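Local atomic coordinates of phosphoribosylaminoimidazole-succinocarboxamide synthase (Saccharomyces cerevisiae, PDB entry 2CNQ), a protein that catalyses the ATP-driven condensation of 4-carboxy-5-aminoimidazole ribotide with aspartate to give SAICAR, a step of de novo purine biosynthesis. Residues 44-49 with 278-283; 49-54 with 283-288; 70-75 with 229-234; 111-116 with 220-225. One frame throughout, in Å; residues are numbered along the deposited sequence.

Contact 1 (44-49 with 278-283); sequences VIMENS and VKMPQD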
# COMPACT_ATOMS: atom_id res chain seq x y z
N VAL A 44 13.14 6.69 1.05
CA VAL A 44 13.88 7.39 0.04
C VAL A 44 13.50 6.85 -1.30
O VAL A 44 13.42 5.65 -1.50
CB VAL A 44 15.35 7.09 0.30
CG1 VAL A 44 16.17 7.74 -0.72
CG2 VAL A 44 15.73 7.52 1.72
N ILE A 45 13.28 7.73 -2.24
CA ILE A 45 12.89 7.38 -3.56
C ILE A 45 14.12 6.97 -4.32
O ILE A 45 15.14 7.61 -4.26
CB ILE A 45 12.21 8.55 -4.22
CG1 ILE A 45 10.98 8.96 -3.44
CG2 ILE A 45 11.81 8.22 -5.62
CD1 ILE A 45 10.40 10.26 -3.86
N MET A 46 14.02 5.90 -5.07
CA MET A 46 15.10 5.50 -5.92
C MET A 46 15.24 6.50 -7.03
O MET A 46 14.32 7.19 -7.41
CB MET A 46 14.83 4.15 -6.53
CG MET A 46 14.69 3.02 -5.53
SD MET A 46 16.11 2.72 -4.52
CE MET A 46 15.64 3.52 -3.02
N GLU A 47 16.41 6.53 -7.63
CA GLU A 47 16.63 7.42 -8.75
C GLU A 47 15.79 7.04 -9.92
O GLU A 47 15.26 7.88 -10.59
CB GLU A 47 18.07 7.37 -9.18
CG GLU A 47 18.40 8.25 -10.29
CD GLU A 47 18.11 9.68 -9.93
OE1 GLU A 47 18.22 10.04 -8.75
OE2 GLU A 47 17.78 10.44 -10.85
N ASN A 48 15.72 5.75 -10.18
CA ASN A 48 15.02 5.26 -11.31
C ASN A 48 13.73 4.60 -10.91
O ASN A 48 13.46 4.33 -9.77
CB ASN A 48 15.91 4.36 -12.14
CG ASN A 48 16.55 3.24 -11.39
OD1 ASN A 48 16.75 3.28 -10.19
ND2 ASN A 48 16.94 2.22 -12.14
N SER A 49 12.91 4.41 -11.90
CA SER A 49 11.57 3.97 -11.72
C SER A 49 11.43 2.50 -12.09
O SER A 49 12.32 1.88 -12.64
CB SER A 49 10.69 4.88 -12.59
OG SER A 49 10.44 6.16 -11.93
N VAL A 278 19.66 6.48 -5.58
CA VAL A 278 20.17 5.17 -5.89
C VAL A 278 19.60 4.71 -7.19
O VAL A 278 18.41 4.69 -7.39
CB VAL A 278 19.86 4.18 -4.80
CG1 VAL A 278 20.15 2.78 -5.22
CG2 VAL A 278 20.65 4.53 -3.57
N LYS A 279 20.49 4.30 -8.06
CA LYS A 279 20.10 3.73 -9.31
C LYS A 279 20.03 2.25 -9.13
O LYS A 279 21.04 1.59 -8.92
CB LYS A 279 21.10 4.09 -10.38
CG LYS A 279 20.64 3.60 -11.76
CD LYS A 279 20.58 4.69 -12.85
CE LYS A 279 19.71 4.28 -14.04
NZ LYS A 279 20.27 3.10 -14.71
N MET A 280 18.84 1.72 -9.14
CA MET A 280 18.70 0.29 -9.11
C MET A 280 19.27 -0.24 -10.38
O MET A 280 18.89 0.21 -11.44
CB MET A 280 17.25 -0.08 -9.07
CG MET A 280 16.54 0.33 -7.82
SD MET A 280 14.80 0.03 -7.94
CE MET A 280 14.36 1.30 -9.10
N PRO A 281 20.14 -1.22 -10.30
CA PRO A 281 20.57 -1.86 -11.50
C PRO A 281 19.39 -2.42 -12.23
O PRO A 281 18.38 -2.75 -11.64
CB PRO A 281 21.47 -2.98 -10.99
CG PRO A 281 21.97 -2.46 -9.69
CD PRO A 281 20.79 -1.76 -9.11
N GLN A 282 19.55 -2.57 -13.52
CA GLN A 282 18.45 -3.06 -14.30
C GLN A 282 17.95 -4.38 -13.78
O GLN A 282 16.77 -4.63 -13.81
CB GLN A 282 18.89 -3.22 -15.74
CG GLN A 282 17.77 -3.54 -16.68
CD GLN A 282 16.85 -2.37 -16.86
OE1 GLN A 282 17.27 -1.29 -17.30
NE2 GLN A 282 15.59 -2.54 -16.49
N ASP A 283 18.83 -5.24 -13.33
CA ASP A 283 18.42 -6.51 -12.81
C ASP A 283 17.48 -6.35 -11.64
O ASP A 283 16.54 -7.12 -11.49
CB ASP A 283 19.69 -7.22 -12.32
CG ASP A 283 19.43 -8.53 -11.76
OD1 ASP A 283 18.90 -9.34 -12.51
OD2 ASP A 283 19.75 -8.74 -10.58
O HOH W 1 17.57 6.41 -3.74
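Asn-48 grips Met-280 through both ends of its side-chain amide. OD1 of Asn-48 accepts from Met-280 N at 2.8 Å, while ND2 of Asn-48 donates to Met-280 O at 2.9 Å, the latter lying in the carbonyl plane on a lone pair. With chi1 of 54°, CG stands between the backbone N and the carbonyl carbon, from where the amide can meet the opposing main chain. The two bonds hold the amide by both its polar atoms against one residue, which fixes its rotation. One residue earlier, the main chains meet directly: Glu-47 N donates to Val-278 O at 2.7 Å, from above the carbonyl plane. A water completes the polar set, donating to Ile-45 O and accepting from Val-278 N, so both backbone polar atoms of Val-278 are engaged.

The apolar contacts are carried by the two methionines and Val-278. Met-46 and Val-278 run side by side, pointing the same way, with SD of Met-46 4.0 Å from Val-278 CB. Met-46 crosses Met-280 at about a right angle, its CG 3.8 Å from Met-280 SD. The chain of Met-280 bends at chi3, and its methyl CE comes within 3.2 Å of Asn-48 O. Ile-39 packs on both methionines, Leu-263 of helix 261-269 on Met-280, and Leu-267 of the same helix on Met-46 and Val-278.

Here the side-chain amide of Asn-48 takes the part that a peptide group plays in strand pairing. It ties the loop after strand 44-45 to the extended connection that runs into Pro-281, the N-cap of helix 282-300.

Contact 2 (49-54 with 283-288); sequences SIPEKG and DIVDRT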
# COMPACT_ATOMS: atom_id res chain seq x y z
N SER A 49 12.91 4.41 -11.90
CA SER A 49 11.57 3.97 -11.72
C SER A 49 11.43 2.50 -12.09
O SER A 49 12.32 1.88 -12.64
CB SER A 49 10.69 4.88 -12.59
OG SER A 49 10.44 6.16 -11.93
N ILE A 50 10.28 1.97 -11.75
CA ILE A 50 9.89 0.64 -12.16
C ILE A 50 8.79 0.84 -13.17
O ILE A 50 7.71 1.23 -12.82
CB ILE A 50 9.38 -0.17 -10.98
CG1 ILE A 50 10.35 -0.28 -9.81
CG2 ILE A 50 8.95 -1.53 -11.45
CD1 ILE A 50 11.63 -0.95 -10.07
N PRO A 51 9.05 0.62 -14.44
CA PRO A 51 8.05 0.95 -15.43
C PRO A 51 6.74 0.29 -15.14
O PRO A 51 6.66 -0.90 -14.89
CB PRO A 51 8.64 0.46 -16.74
CG PRO A 51 10.10 0.57 -16.50
CD PRO A 51 10.31 0.21 -15.06
N GLU A 52 5.71 1.09 -15.19
CA GLU A 52 4.34 0.66 -14.99
C GLU A 52 4.01 0.18 -13.62
O GLU A 52 2.92 -0.25 -13.38
CB GLU A 52 3.88 -0.33 -16.04
CG GLU A 52 3.90 0.26 -17.43
CD GLU A 52 5.27 0.25 -18.06
OE1 GLU A 52 5.89 -0.82 -18.05
OE2 GLU A 52 5.72 1.29 -18.59
N LYS A 53 4.92 0.31 -12.67
CA LYS A 53 4.59 -0.03 -11.31
C LYS A 53 3.35 0.69 -10.86
O LYS A 53 2.54 0.13 -10.17
CB LYS A 53 5.76 0.32 -10.44
CG LYS A 53 5.51 0.13 -8.97
CD LYS A 53 6.77 0.38 -8.20
CE LYS A 53 6.52 0.46 -6.73
NZ LYS A 53 6.07 1.80 -6.32
N GLY A 54 3.23 1.97 -11.21
CA GLY A 54 2.09 2.70 -10.77
C GLY A 54 0.81 2.22 -11.35
O GLY A 54 -0.23 2.30 -10.73
N ASP A 283 18.83 -5.24 -13.33
CA ASP A 283 18.42 -6.51 -12.81
C ASP A 283 17.48 -6.35 -11.64
O ASP A 283 16.54 -7.12 -11.49
CB ASP A 283 19.69 -7.22 -12.32
CG ASP A 283 19.43 -8.53 -11.76
OD1 ASP A 283 18.90 -9.34 -12.51
OD2 ASP A 283 19.75 -8.74 -10.58
N ILE A 284 17.74 -5.37 -10.81
CA ILE A 284 16.92 -5.13 -9.66
C ILE A 284 15.62 -4.51 -10.06
O ILE A 284 14.59 -4.86 -9.54
CB ILE A 284 17.68 -4.28 -8.67
CG1 ILE A 284 18.95 -5.01 -8.21
CG2 ILE A 284 16.83 -3.90 -7.50
CD1 ILE A 284 18.72 -6.39 -7.66
N VAL A 285 15.65 -3.58 -11.01
CA VAL A 285 14.42 -3.06 -11.55
C VAL A 285 13.59 -4.19 -12.05
O VAL A 285 12.42 -4.30 -11.75
CB VAL A 285 14.71 -2.10 -12.70
CG1 VAL A 285 13.45 -1.71 -13.40
CG2 VAL A 285 15.44 -0.89 -12.20
N ASP A 286 14.19 -5.03 -12.86
CA ASP A 286 13.44 -6.05 -13.52
C ASP A 286 12.91 -7.05 -12.54
O ASP A 286 11.78 -7.47 -12.64
CB ASP A 286 14.30 -6.74 -14.54
CG ASP A 286 14.66 -5.85 -15.71
OD1 ASP A 286 15.52 -6.29 -16.48
OD2 ASP A 286 14.08 -4.77 -15.87
N ARG A 287 13.71 -7.42 -11.57
CA ARG A 287 13.29 -8.41 -10.60
C ARG A 287 12.20 -7.87 -9.72
O ARG A 287 11.28 -8.57 -9.36
CB ARG A 287 14.50 -8.85 -9.80
CG ARG A 287 15.40 -9.75 -10.62
CD ARG A 287 16.78 -9.89 -10.03
NE ARG A 287 16.73 -10.66 -8.81
CZ ARG A 287 17.77 -10.78 -7.99
NH1 ARG A 287 18.92 -10.19 -8.26
NH2 ARG A 287 17.64 -11.50 -6.89
N THR A 288 12.32 -6.61 -9.37
CA THR A 288 11.29 -6.00 -8.58
C THR A 288 10.00 -5.96 -9.36
O THR A 288 8.96 -6.32 -8.87
CB THR A 288 11.69 -4.58 -8.21
OG1 THR A 288 12.86 -4.64 -7.42
CG2 THR A 288 10.64 -3.91 -7.40
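Ile-50 and Val-285 meet in a small, purely apolar contact, buried where the loop leading into helix 53-67 passes the first turns of helix 282-300. No hydrogen bond joins the two segments. The methyl CD1 of Ile-50 does most of the touching: it rests on the helix backbone, 3.8 Å from Val-285 CA, and reaches on to Thr-288 one turn later, 4.1 Å from its CB. Bends at both chi1 (-56°) and chi2 (-62°) of Ile-50 carry first CG1 and then CD1 to this position. Val-285 answers with CG1, which lies 3.9 Å from Ile-50 CD1 and 3.8 Å from Ser-49 O. The ring of Pro-51 crosses Val-285 at about a right angle, its CD 4.0 Å from Val-285 CG1.

The loop owes its shape to a type II beta turn from Ile-50 to Lys-53, closed by Lys-53 N donating to Ile-50 O at 2.9 Å. Pro-51 holds the second place, and Glu-52, with a positive phi of 67°, is both the third residue of the turn and the N-cap of helix 53-67. Asp-37 binds the backbone N of Glu-52 and of Gly-54, one carboxylate oxygen to each.

On the helix side, Thr-288 OG1 donates back to Ile-284 O at 2.7 Å; the oxygen also takes Thr-288 N, from the opposite face of its plane. This leaves the threonine's CB and CG2 to meet Ile-50. Beyond the apolar patch, Arg-289 reaches across to the turn, bonding to Pro-51 O and making a salt bridge with Glu-52.

Contact 3 (70-75 with 229-234); sequences NDVRNH and IILVDE. With ADP (adenosine-5'-diphosphate), chain B.
His-75 lays one face of its imidazole on the backbone of Val-232, whose CA sits 3.7 Å from the ring centroid and only 8° off the ring normal, a CH-pi contact. CG, set between the backbone N and the carbonyl carbon (chi1 65°), already lies against Val-232. The ring edge faces the nucleotide: ND1 accepts from ADP N6 at 2.9 Å. An alanine here would probably leave the adenine amino group without this acceptor and uncover the backbone at Val-232. Phe-33 meets the same imidazole edge-to-face.

The guanidinium of Arg-73 turns one face to Ile-230, whose CD1 is centred over it, 3.6 Å from CZ of Arg-73; the two side chains cross at a slant. Its NH1 forms a salt bridge with Asp-223. Val-72 crosses Leu-231 at about a right angle, CG1 of Val-72 3.8 Å from CD2 of Leu-231.

Between these side chains, Asn-74 pairs with Leu-231 in a parallel bridge. Leu-231 N donates to Arg-73 O at 2.8 Å and nearly straight, at 172°, whereas the return bond from His-75 N to Leu-231 O is weak. A water links Arg-73 N to Ile-229 O.

The short strand 73-74 thus edges the mixed sheet and delivers His-75 to the ADP pocket. There ND1 of His-75 reads N6, and the backbone N of Asp-233 bonds weakly to N7, together recognising one edge of the adenine.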
# COMPACT_ATOMS: atom_id res chain seq x y z
N ASN A 70 -18.13 -4.39 -0.51
CA ASN A 70 -19.20 -4.57 0.44
C ASN A 70 -18.75 -4.54 1.86
O ASN A 70 -19.56 -4.58 2.76
CB ASN A 70 -19.92 -5.88 0.18
CG ASN A 70 -20.60 -5.89 -1.15
OD1 ASN A 70 -21.12 -4.86 -1.58
ND2 ASN A 70 -20.60 -7.04 -1.82
N ASP A 71 -17.46 -4.47 2.09
CA ASP A 71 -16.89 -4.51 3.41
C ASP A 71 -16.53 -3.17 3.92
O ASP A 71 -16.48 -2.98 5.11
CB ASP A 71 -15.65 -5.37 3.39
CG ASP A 71 -15.94 -6.73 2.90
OD1 ASP A 71 -16.71 -7.41 3.58
OD2 ASP A 71 -15.46 -7.08 1.83
N VAL A 72 -16.25 -2.24 3.04
CA VAL A 72 -15.80 -0.94 3.44
C VAL A 72 -16.02 0.02 2.31
O VAL A 72 -15.80 -0.31 1.16
CB VAL A 72 -14.35 -0.97 3.89
CG1 VAL A 72 -13.44 -1.32 2.75
CG2 VAL A 72 -13.94 0.28 4.56
N ARG A 73 -16.48 1.20 2.64
CA ARG A 73 -16.52 2.29 1.71
C ARG A 73 -15.12 2.64 1.31
O ARG A 73 -14.23 2.53 2.11
CB ARG A 73 -17.13 3.53 2.33
CG ARG A 73 -18.64 3.49 2.42
CD ARG A 73 -19.17 4.82 2.88
NE ARG A 73 -18.74 5.89 2.00
CZ ARG A 73 -18.80 7.18 2.30
NH1 ARG A 73 -19.30 7.57 3.46
NH2 ARG A 73 -18.36 8.08 1.44
N ASN A 74 -14.96 3.13 0.10
CA ASN A 74 -13.65 3.53 -0.33
C ASN A 74 -13.68 4.89 -0.97
O ASN A 74 -14.72 5.46 -1.20
CB ASN A 74 -13.04 2.48 -1.23
CG ASN A 74 -13.79 2.34 -2.50
OD1 ASN A 74 -13.96 3.32 -3.22
ND2 ASN A 74 -14.26 1.16 -2.79
N HIS A 75 -12.51 5.40 -1.26
CA HIS A 75 -12.38 6.74 -1.77
C HIS A 75 -12.61 6.88 -3.24
O HIS A 75 -12.55 7.98 -3.74
CB HIS A 75 -11.05 7.35 -1.43
CG HIS A 75 -9.87 6.72 -2.03
ND1 HIS A 75 -8.68 7.40 -1.99
CD2 HIS A 75 -9.65 5.56 -2.66
CE1 HIS A 75 -7.78 6.66 -2.57
NE2 HIS A 75 -8.33 5.54 -2.98
N ILE A 229 -15.75 4.81 8.23
CA ILE A 229 -14.37 4.66 7.88
C ILE A 229 -14.33 4.38 6.39
O ILE A 229 -15.15 3.65 5.86
CB ILE A 229 -13.74 3.58 8.69
CG1 ILE A 229 -13.71 3.99 10.16
CG2 ILE A 229 -12.35 3.30 8.22
CD1 ILE A 229 -13.31 2.87 11.08
N ILE A 230 -13.35 4.98 5.74
CA ILE A 230 -13.20 4.90 4.33
C ILE A 230 -11.86 4.29 4.06
O ILE A 230 -10.86 4.72 4.60
CB ILE A 230 -13.21 6.29 3.70
CG1 ILE A 230 -14.35 7.14 4.21
CG2 ILE A 230 -13.22 6.18 2.21
CD1 ILE A 230 -15.65 6.65 3.91
N LEU A 231 -11.82 3.32 3.18
CA LEU A 231 -10.56 2.79 2.72
C LEU A 231 -10.05 3.70 1.65
O LEU A 231 -10.71 3.96 0.66
CB LEU A 231 -10.81 1.39 2.20
CG LEU A 231 -9.56 0.60 1.88
CD1 LEU A 231 -8.72 0.37 3.08
CD2 LEU A 231 -9.98 -0.71 1.28
N VAL A 232 -8.87 4.23 1.87
CA VAL A 232 -8.30 5.21 0.97
C VAL A 232 -6.96 4.72 0.47
O VAL A 232 -6.60 3.57 0.62
CB VAL A 232 -8.19 6.59 1.63
CG1 VAL A 232 -9.54 7.02 2.14
CG2 VAL A 232 -7.19 6.61 2.73
N ASP A 233 -6.25 5.58 -0.20
CA ASP A 233 -4.91 5.30 -0.61
C ASP A 233 -4.87 4.09 -1.53
O ASP A 233 -5.68 4.00 -2.42
CB ASP A 233 -3.97 5.21 0.58
CG ASP A 233 -2.55 5.36 0.21
OD1 ASP A 233 -2.16 6.48 -0.16
OD2 ASP A 233 -1.82 4.36 0.33
N GLU A 234 -3.87 3.27 -1.35
CA GLU A 234 -3.73 2.05 -2.06
C GLU A 234 -4.02 0.91 -1.13
O GLU A 234 -3.92 1.02 0.07
CB GLU A 234 -2.34 1.91 -2.66
CG GLU A 234 -1.29 1.64 -1.63
CD GLU A 234 0.08 1.54 -2.20
OE1 GLU A 234 1.01 1.90 -1.45
OE2 GLU A 234 0.23 1.12 -3.34
PB ADP B . 3.46 8.60 0.71
O1B ADP B . 3.22 7.17 0.90
O2B ADP B . 3.15 9.38 1.91
O3B ADP B . 4.76 9.01 0.22
PA ADP B . 1.93 8.41 -1.70
O1A ADP B . 1.47 7.04 -1.42
O2A ADP B . 2.92 8.63 -2.74
O3A ADP B . 2.41 9.10 -0.37
O5' ADP B . 0.72 9.34 -2.05
C5' ADP B . -0.58 9.21 -1.52
C4' ADP B . -0.83 10.33 -0.56
O4' ADP B . -2.23 10.61 -0.63
C3' ADP B . -0.58 9.97 0.87
O3' ADP B . -0.31 11.13 1.63
C2' ADP B . -1.92 9.44 1.32
O2' ADP B . -2.09 9.44 2.70
C1' ADP B . -2.82 10.40 0.63
N9 ADP B . -4.16 9.96 0.40
C8 ADP B . -4.55 8.73 0.05
N7 ADP B . -5.83 8.66 -0.20
C5 ADP B . -6.29 9.90 0.01
C6 ADP B . -7.56 10.52 -0.11
N6 ADP B . -8.62 9.84 -0.49
N1 ADP B . -7.69 11.79 0.25
C2 ADP B . -6.61 12.48 0.60
N3 ADP B . -5.36 12.04 0.67
C4 ADP B . -5.22 10.74 0.38
O HOH W 2 -16.96 1.74 5.45

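Contact 4 (111-116 with 220-225); sequences KHKLIP and FGIDEK. With ADP (adenosine-5'-diphosphate), chain B; SO4 (sulfate ion), chain K.
Leu-114 and Gly-221 face each other as an antiparallel, non-hydrogen-bonded pair with their CA atoms only 3.9 Å apart, flanked by two backbone bonds: Ile-222 N to Lys-113 O and Ile-115 N to Phe-220 O, each 2.8 Å. Gly-221 has no side chain, consistent with this close approach. The segments splay to 109°, and waters bridge the pairing beyond the direct bonds: one joins Lys-113 N, Ile-222 O and His-112 ND1, another Ile-115 O and Phe-220 N.

Leu-114 turns its methyls to the nucleotide. CD2 of Leu-114 sits over the six-membered ring of the adenine, near its centre, 4.1 Å from ADP C5, and CD1 of Leu-114 approaches ADP O2' at 3.5 Å. An alanine here would probably open a gap against the adenine and remove an apolar neighbour of ADP O2'. Nearby, His-112 N donates to ADP N1 at 3.2 Å and almost straight (169°).

Ile-115 reaches toward strand 211-223. Its CG1, anti to the carbonyl carbon (chi1 -62°), packs 4.0 Å from Ile-222 CB, while CD1 meets Phe-220 CB. Lys-113 runs beside Ile-222, then crosses Glu-224 to form a salt bridge between NZ and OE2, whose very short modelled length is doubtful. Asp-223 OD1 accepts from Lys-225 N in an Asx turn.

Ile-115 and Phe-220 pack on Val-191 of helix 185-209, Ile-115 also on Val-183 of helix 176-183. Within the mixed sheet, strand 211-223 runs between strands 113-122 and 228-245, antiparallel to both.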
# COMPACT_ATOMS: atom_id res chain seq x y z
N LYS A 111 -11.48 13.33 -1.86
CA LYS A 111 -10.62 13.80 -0.81
C LYS A 111 -11.27 13.41 0.48
O LYS A 111 -12.41 13.73 0.70
CB LYS A 111 -10.42 15.29 -1.06
CG LYS A 111 -9.41 15.94 -0.17
CD LYS A 111 -9.34 17.47 -0.36
CE LYS A 111 -9.45 18.04 -1.83
NZ LYS A 111 -9.56 19.61 -2.04
N HIS A 112 -10.56 12.76 1.35
CA HIS A 112 -11.11 12.41 2.63
C HIS A 112 -10.22 12.90 3.69
O HIS A 112 -9.02 12.98 3.54
CB HIS A 112 -11.27 10.92 2.77
CG HIS A 112 -12.54 10.44 2.17
ND1 HIS A 112 -13.75 10.72 2.74
CD2 HIS A 112 -12.79 9.74 1.05
CE1 HIS A 112 -14.70 10.21 2.00
NE2 HIS A 112 -14.15 9.62 0.96
N LYS A 113 -10.85 13.14 4.82
CA LYS A 113 -10.11 13.31 6.04
C LYS A 113 -9.51 12.00 6.39
O LYS A 113 -10.19 11.00 6.50
CB LYS A 113 -11.04 13.76 7.12
CG LYS A 113 -10.31 14.06 8.38
CD LYS A 113 -11.19 14.60 9.46
CE LYS A 113 -11.75 15.95 9.12
NZ LYS A 113 -12.31 16.60 10.32
N LEU A 114 -8.22 12.01 6.54
CA LEU A 114 -7.51 10.80 6.79
C LEU A 114 -7.39 10.57 8.25
O LEU A 114 -7.29 11.48 9.02
CB LEU A 114 -6.11 10.83 6.18
CG LEU A 114 -6.12 11.09 4.70
CD1 LEU A 114 -4.70 11.15 4.22
CD2 LEU A 114 -7.03 10.09 4.02
N ILE A 115 -7.43 9.32 8.65
CA ILE A 115 -7.09 8.95 10.00
C ILE A 115 -5.61 8.85 10.02
O ILE A 115 -5.01 8.20 9.18
CB ILE A 115 -7.73 7.61 10.34
CG1 ILE A 115 -9.24 7.74 10.25
CG2 ILE A 115 -7.30 7.16 11.70
CD1 ILE A 115 -9.96 6.46 10.52
N PRO A 116 -4.96 9.54 10.94
CA PRO A 116 -3.53 9.75 10.85
C PRO A 116 -2.72 8.59 11.37
O PRO A 116 -1.94 8.71 12.30
CB PRO A 116 -3.33 10.99 11.69
CG PRO A 116 -4.36 10.83 12.74
CD PRO A 116 -5.54 10.39 11.99
N PHE A 220 -6.90 4.63 6.11
CA PHE A 220 -8.30 4.89 6.28
C PHE A 220 -8.54 6.36 6.40
O PHE A 220 -7.77 7.08 7.00
CB PHE A 220 -8.79 4.27 7.57
CG PHE A 220 -8.84 2.76 7.64
CD1 PHE A 220 -8.75 1.95 6.53
CD2 PHE A 220 -9.00 2.14 8.86
CE1 PHE A 220 -8.85 0.57 6.69
CE2 PHE A 220 -9.13 0.77 8.97
CZ PHE A 220 -9.06 0.01 7.89
N GLY A 221 -9.65 6.77 5.87
CA GLY A 221 -10.22 8.04 6.12
C GLY A 221 -11.44 7.89 6.96
O GLY A 221 -11.87 6.79 7.30
N ILE A 222 -11.99 9.02 7.31
CA ILE A 222 -13.17 9.04 8.10
C ILE A 222 -14.08 10.07 7.50
O ILE A 222 -13.71 11.20 7.30
CB ILE A 222 -12.84 9.32 9.58
CG1 ILE A 222 -14.10 9.33 10.43
CG2 ILE A 222 -12.05 10.61 9.77
CD1 ILE A 222 -14.69 8.00 10.64
N ASP A 223 -15.29 9.66 7.22
CA ASP A 223 -16.32 10.56 6.78
C ASP A 223 -17.12 10.86 7.99
O ASP A 223 -17.95 10.06 8.43
CB ASP A 223 -17.19 9.91 5.73
CG ASP A 223 -18.29 10.81 5.29
OD1 ASP A 223 -18.60 11.79 6.01
OD2 ASP A 223 -18.83 10.55 4.22
N GLU A 224 -16.86 12.03 8.53
CA GLU A 224 -17.48 12.39 9.79
C GLU A 224 -18.97 12.74 9.63
O GLU A 224 -19.68 12.82 10.62
CB GLU A 224 -16.66 13.48 10.49
CG GLU A 224 -15.16 13.19 10.44
CD GLU A 224 -14.37 13.76 11.59
OE1 GLU A 224 -14.41 13.17 12.70
OE2 GLU A 224 -13.67 14.77 11.39
N LYS A 225 -19.43 12.89 8.40
CA LYS A 225 -20.84 13.16 8.14
C LYS A 225 -21.67 11.88 8.26
O LYS A 225 -22.78 11.91 8.80
CB LYS A 225 -21.04 13.79 6.77
CG LYS A 225 -20.26 15.08 6.56
CD LYS A 225 -20.59 15.87 5.34
CE LYS A 225 -19.88 17.20 5.26
NZ LYS A 225 -21.92 16.43 3.36
PB ADP B . 3.46 8.60 0.71
O1B ADP B . 3.22 7.17 0.90
O2B ADP B . 3.15 9.38 1.91
O3B ADP B . 4.76 9.01 0.22
PA ADP B . 1.93 8.41 -1.70
O1A ADP B . 1.47 7.04 -1.42
O2A ADP B . 2.92 8.63 -2.74
O3A ADP B . 2.41 9.10 -0.37
O5' ADP B . 0.72 9.34 -2.05
C5' ADP B . -0.58 9.21 -1.52
C4' ADP B . -0.83 10.33 -0.56
O4' ADP B . -2.23 10.61 -0.63
C3' ADP B . -0.58 9.97 0.87
O3' ADP B . -0.31 11.13 1.63
C2' ADP B . -1.92 9.44 1.32
O2' ADP B . -2.09 9.44 2.70
C1' ADP B . -2.82 10.40 0.63
N9 ADP B . -4.16 9.96 0.40
C8 ADP B . -4.55 8.73 0.05
N7 ADP B . -5.83 8.66 -0.20
C5 ADP B . -6.29 9.90 0.01
C6 ADP B . -7.56 10.52 -0.11
N6 ADP B . -8.62 9.84 -0.49
N1 ADP B . -7.69 11.79 0.25
C2 ADP B . -6.61 12.48 0.60
N3 ADP B . -5.36 12.04 0.67
C4 ADP B . -5.22 10.74 0.38
S SO4 K . -20.55 13.74 0.66
O1 SO4 K . -19.68 14.33 1.67
O2 SO4 K . -20.77 12.34 0.99
O3 SO4 K . -21.81 14.48 0.60
O4 SO4 K . -19.88 13.79 -0.64
O HOH W 3 -13.63 12.41 4.87
O HOH W 4 -4.85 6.03 7.54

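In the fold
Contacts 3 and 4 share one sheet and one ligand: strands 211-223 and 228-245 are neighbours in it, Ile-230 O probably bonds to Gly-221 N, and both contribute to the ADP pocket. Contact 3 is buried, whereas contact 4 is partly buried, with a salt bridge between two exposed side chains. On the opposite side of the chain's centre, contacts 1 and 2 both use helix 282-300 and share Ser-49 and Asp-283, with Met-280 CE packing on Ile-50 CD1. Contact 1, partly buried, relies on hydrogen bonds to main chain over methionine packing; contact 2 is buried and purely apolar. Contacts 1 and 4 lie farthest apart, their centres about 33 Å from each other.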